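Local coordinates for uncharacterized protein XCC1541 (Xanthomonas campestris pv. campestris, PDB 2QJW), which is of uncertain function but is probably a hydrolase of the alpha/beta superfamily, acting through a serine nucleophile on a substrate not yet identified, at residues Thr107-Gly110 with Pro111-Ala114; Asp137-Ala140 with Trp141-Arg145. All coordinates share one frame; numbering follows the deposited sequence. Where two conformers were deposited one is given.

Overall arrangement
Both contacts are local, one a turn and the other a length of helix, and their centres lie 15 Å apart. Contact 1 reverses the chain in the loop between strands 99-103 and 122-127; contact 2 is the greater part of helix 135-145, which follows strand 122-127. They meet where T107 rests its CG2 on the helix, 3.6 Å from D137 O and 4.0 Å from W141 CB, while K108 CE packs 3.6 Å from D137 OD2. The likely catalytic triad of S82, D130 and H156 is close to both: the side chains of M109 and V138 come near its residues without touching them.

Contact 1. Residues Thr107-Gly110 with Pro111-Ala114; sequences TKMG and PLPA
M109 and L112 close a type II' beta turn, with G110 and P111 at its two central positions. Its backbone hydrogen bond runs from L112 N to M109 O over 2.7 Å, and it is bent, with 143° at the hydrogen. G110 takes up the positive phi (50°) that marks the first corner of this turn type, and P111 follows with its phi restrained by the ring. A water provides a second polar link between the two arms of the turn. It accepts from M109 N at 2.9 Å and donates to L112 O at 2.7 Å, thus joining the two residues through the backbone groups that the turn bond does not use.

Apolar contact comes from the same two residues. M109, a selenomethionine, has two conformers, and in the one described here its side chain runs alongside that of L112 in the same direction, M109 CG lying 3.7 Å from L112 CB and 4.0 Å from L112 CD1. In this conformer CG stands anti to the backbone N (chi1 -173°), which brings it beside L112; the bend at chi2 turns SE away from L112, and a second bend at chi3 sets the terminal methyl CE. Farther from the corner the two arms meet more lightly, T107 O approaching A114 CA at 3.6 Å.

Outside the turn, P113 O is hydrogen-bonded to Y86 OH and A114 O to Q90 NE2, while T107 pairs through its backbone with L115. This surface reversal, in the loop joining strands 99-103 and 122-127, touches two helices: M109 and L112 pack on helix 83-92, whose start forms part of the probable nucleophile elbow, and T107 and K108 on helix 135-145.

Contact 2. Residues Asp137-Ala140 with Trp141-Arg145; sequences DVIA and WAQAR
W141 N donates to D137 O, one helical turn back, over 3.1 Å, and three more i to i+4 bonds continue the series. A142 N reaches V138 O at 2.8 Å and Q143 N reaches I139 O at the same length; the A142 bond is almost straight, with 169° at the hydrogen. A144 N to A140 O is longer, 3.2 Å. Side chains of the second half meet the first half mainly through their CB atoms, which sit over these carbonyls: Q143 CB is 3.2 Å from I139 O, and A142 CB lies beside V138 O.

One step outward, R145 folds back along the helix to W141. Its NH1 donates to W141 O at 3.0 Å, with the oxygen close to the guanidinium plane, and the same nitrogen stands 3.2 Å above the indole plane, offset toward the ring's rim. NH1 thus bonds the W141 carbonyl while the guanidinium overlaps the NE1 side of one indole face. CG of W141 is anti to the backbone N (chi1 -170°), swinging the ring off the helix. Two adjacent residues of the loop between strands 99-103 and 122-127 hold both groups, W141 NE1 bonding L115 O and R145 NH2 forming a salt bridge with D116.

Helix 135-145 is the crossover of the beta-alpha-beta unit between strands 122-127 and 148-152, where V138 and A142 pack on I124 and L149, W141 also on I124, and I139 on L149 and L151. I139 further meets I139 of the second subunit, whose W128 packs on A142 and Q143, placing this helix at the dimer interface as well as against the parallel sheet.

Contact 1. Residues Thr107-Gly110 with Pro111-Ala114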
loop_
_atom_site.group_PDB
_atom_site.type_symbol
_atom_site.label_atom_id
_atom_site.label_comp_id
_atom_site.label_asym_id
_atom_site.label_seq_id
_atom_site.Cartn_x
_atom_site.Cartn_y
_atom_site.Cartn_z
ATOM N N THR A 107 11.852 -5.706 13.002
ATOM C CA THR A 107 11.302 -6.962 13.449
ATOM C C THR A 107 12.180 -7.565 14.562
ATOM O O THR A 107 11.685 -8.379 15.292
ATOM C CB THR A 107 11.109 -7.959 12.315
ATOM O OG1 THR A 107 12.409 -8.297 11.773
ATOM C CG2 THR A 107 10.225 -7.355 11.207
ATOM N N LYS A 108 13.447 -7.156 14.655
ATOM C CA LYS A 108 14.382 -7.678 15.639
ATOM C C LYS A 108 14.896 -6.523 16.485
ATOM O O LYS A 108 15.069 -5.414 15.970
ATOM C CB LYS A 108 15.551 -8.306 14.901
ATOM C CG LYS A 108 15.206 -9.388 13.865
ATOM C CD LYS A 108 16.445 -9.771 13.021
ATOM C CE LYS A 108 16.060 -10.633 11.817
ATOM N NZ LYS A 108 17.232 -11.350 11.248
HETATM N N MSE A 109 15.175 -6.784 17.758
HETATM C CA MSE A 109 15.622 -5.744 18.675
HETATM C C MSE A 109 16.647 -6.337 19.643
HETATM O O MSE A 109 16.420 -6.333 20.846
HETATM C CB MSE A 109 14.393 -5.159 19.395
HETATM C CG MSE A 109 14.605 -3.916 20.307
HETATM SE SE MSE A 109 15.275 -2.362 19.448
HETATM C CE MSE A 109 13.907 -2.062 18.123
ATOM N N GLY A 110 17.710 -6.916 19.072
ATOM C CA GLY A 110 18.830 -7.480 19.827
ATOM C C GLY A 110 18.332 -8.410 20.904
ATOM O O GLY A 110 17.552 -9.333 20.632
ATOM N N PRO A 111 18.724 -8.157 22.161
ATOM C CA PRO A 111 18.242 -9.005 23.243
ATOM C C PRO A 111 16.806 -8.732 23.693
ATOM O O PRO A 111 16.284 -9.479 24.495
ATOM C CB PRO A 111 19.211 -8.660 24.389
ATOM C CG PRO A 111 19.529 -7.256 24.130
ATOM C CD PRO A 111 19.620 -7.099 22.669
ATOM N N LEU A 112 16.139 -7.707 23.144
ATOM C CA LEU A 112 14.749 -7.442 23.506
ATOM C C LEU A 112 13.785 -8.309 22.653
ATOM O O LEU A 112 14.196 -8.898 21.636
ATOM C CB LEU A 112 14.376 -5.948 23.371
ATOM C CG LEU A 112 14.932 -5.027 24.483
ATOM C CD1 LEU A 112 14.495 -3.581 24.337
ATOM C CD2 LEU A 112 14.504 -5.551 25.877
ATOM N N PRO A 113 12.537 -8.444 23.105
ATOM C CA PRO A 113 11.600 -9.257 22.343
ATOM C C PRO A 113 11.429 -8.832 20.873
ATOM O O PRO A 113 11.539 -7.637 20.535
ATOM C CB PRO A 113 10.287 -9.075 23.096
ATOM C CG PRO A 113 10.691 -8.709 24.484
ATOM C CD PRO A 113 11.941 -7.944 24.358
ATOM N N ALA A 114 11.252 -9.829 20.028
ATOM C CA ALA A 114 10.944 -9.621 18.626
ATOM C C ALA A 114 9.634 -8.843 18.523
ATOM O O ALA A 114 8.794 -8.809 19.441
ATOM C CB ALA A 114 10.806 -10.943 17.932
HETATM O O HOH W 1 14.426 -9.276 18.967
#

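Contact 2. Residues Asp137-Ala140 with Trp141-Arg145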
loop_
_atom_site.group_PDB
_atom_site.type_symbol
_atom_site.label_atom_id
_atom_site.label_comp_id
_atom_site.label_asym_id
_atom_site.label_seq_id
_atom_site.Cartn_x
_atom_site.Cartn_y
_atom_site.Cartn_z
ATOM N N ASP A 137 12.010 -9.128 5.809
ATOM C CA ASP A 137 11.732 -9.375 7.221
ATOM C C ASP A 137 10.357 -8.805 7.566
ATOM O O ASP A 137 9.582 -9.446 8.288
ATOM C CB ASP A 137 12.819 -8.787 8.127
ATOM C CG ASP A 137 14.159 -9.545 8.043
ATOM O OD1 ASP A 137 14.222 -10.596 7.380
ATOM O OD2 ASP A 137 15.066 -9.051 8.704
ATOM N N VAL A 138 10.069 -7.592 7.070
ATOM C CA VAL A 138 8.747 -6.952 7.312
ATOM C C VAL A 138 7.657 -7.604 6.495
ATOM O O VAL A 138 6.547 -7.865 6.990
ATOM C CB VAL A 138 8.858 -5.463 7.014
ATOM C CG1 VAL A 138 7.468 -4.755 7.091
ATOM C CG2 VAL A 138 9.820 -4.799 7.990
ATOM N N ILE A 139 7.951 -8.011 5.264
ATOM C CA ILE A 139 7.033 -8.758 4.457
ATOM C C ILE A 139 6.643 -10.044 5.208
ATOM O O ILE A 139 5.452 -10.377 5.341
ATOM C CB ILE A 139 7.635 -9.113 3.064
ATOM C CG1 ILE A 139 7.708 -7.795 2.253
ATOM C CG2 ILE A 139 6.817 -10.247 2.404
ATOM C CD1 ILE A 139 8.748 -7.840 1.086
ATOM N N ALA A 140 7.613 -10.785 5.786
ATOM C CA ALA A 140 7.270 -12.038 6.497
ATOM C C ALA A 140 6.409 -11.768 7.748
ATOM O O ALA A 140 5.484 -12.502 8.052
ATOM C CB ALA A 140 8.518 -12.858 6.842
ATOM N N TRP A 141 6.741 -10.726 8.494
ATOM C CA TRP A 141 6.017 -10.391 9.704
ATOM C C TRP A 141 4.606 -10.003 9.358
ATOM O O TRP A 141 3.625 -10.471 9.988
ATOM C CB TRP A 141 6.731 -9.215 10.390
ATOM C CG TRP A 141 6.273 -8.876 11.773
ATOM C CD1 TRP A 141 6.693 -9.438 12.927
ATOM C CD2 TRP A 141 5.174 -8.025 12.126
ATOM N NE1 TRP A 141 5.972 -8.950 13.985
ATOM C CE2 TRP A 141 5.051 -8.053 13.509
ATOM C CE3 TRP A 141 4.313 -7.182 11.402
ATOM C CZ2 TRP A 141 4.065 -7.305 14.192
ATOM C CZ3 TRP A 141 3.359 -6.443 12.076
ATOM C CH2 TRP A 141 3.252 -6.489 13.441
ATOM N N ALA A 142 4.445 -9.159 8.326
ATOM C CA ALA A 142 3.130 -8.761 7.901
ATOM C C ALA A 142 2.306 -9.911 7.324
ATOM O O ALA A 142 1.094 -10.039 7.566
ATOM C CB ALA A 142 3.241 -7.623 6.863
ATOM N N GLN A 143 2.945 -10.757 6.518
ATOM C CA GLN A 143 2.259 -11.909 5.881
ATOM C C GLN A 143 1.646 -12.849 6.945
ATOM O O GLN A 143 0.525 -13.360 6.787
ATOM C CB GLN A 143 3.198 -12.655 4.949
ATOM C CG GLN A 143 2.519 -13.771 4.150
ATOM C CD GLN A 143 3.249 -14.104 2.866
ATOM O OE1 GLN A 143 4.440 -13.879 2.731
ATOM N NE2 GLN A 143 2.512 -14.638 1.902
ATOM N N ALA A 144 2.375 -13.040 8.039
ATOM C CA ALA A 144 1.920 -13.961 9.113
ATOM C C ALA A 144 0.633 -13.481 9.744
ATOM O O ALA A 144 -0.159 -14.261 10.263
ATOM C CB ALA A 144 3.031 -14.112 10.179
ATOM N N ARG A 145 0.426 -12.168 9.726
ATOM C CA ARG A 145 -0.687 -11.506 10.375
ATOM C C ARG A 145 -1.692 -10.896 9.368
ATOM O O ARG A 145 -2.721 -10.307 9.730
ATOM C CB ARG A 145 -0.115 -10.335 11.219
ATOM C CG ARG A 145 0.736 -10.827 12.393
ATOM C CD ARG A 145 1.552 -9.707 13.013
ATOM N NE ARG A 145 2.349 -10.214 14.129
ATOM C CZ ARG A 145 3.431 -10.981 14.019
ATOM N NH1 ARG A 145 3.951 -11.306 12.830
ATOM N NH2 ARG A 145 4.005 -11.427 15.143
#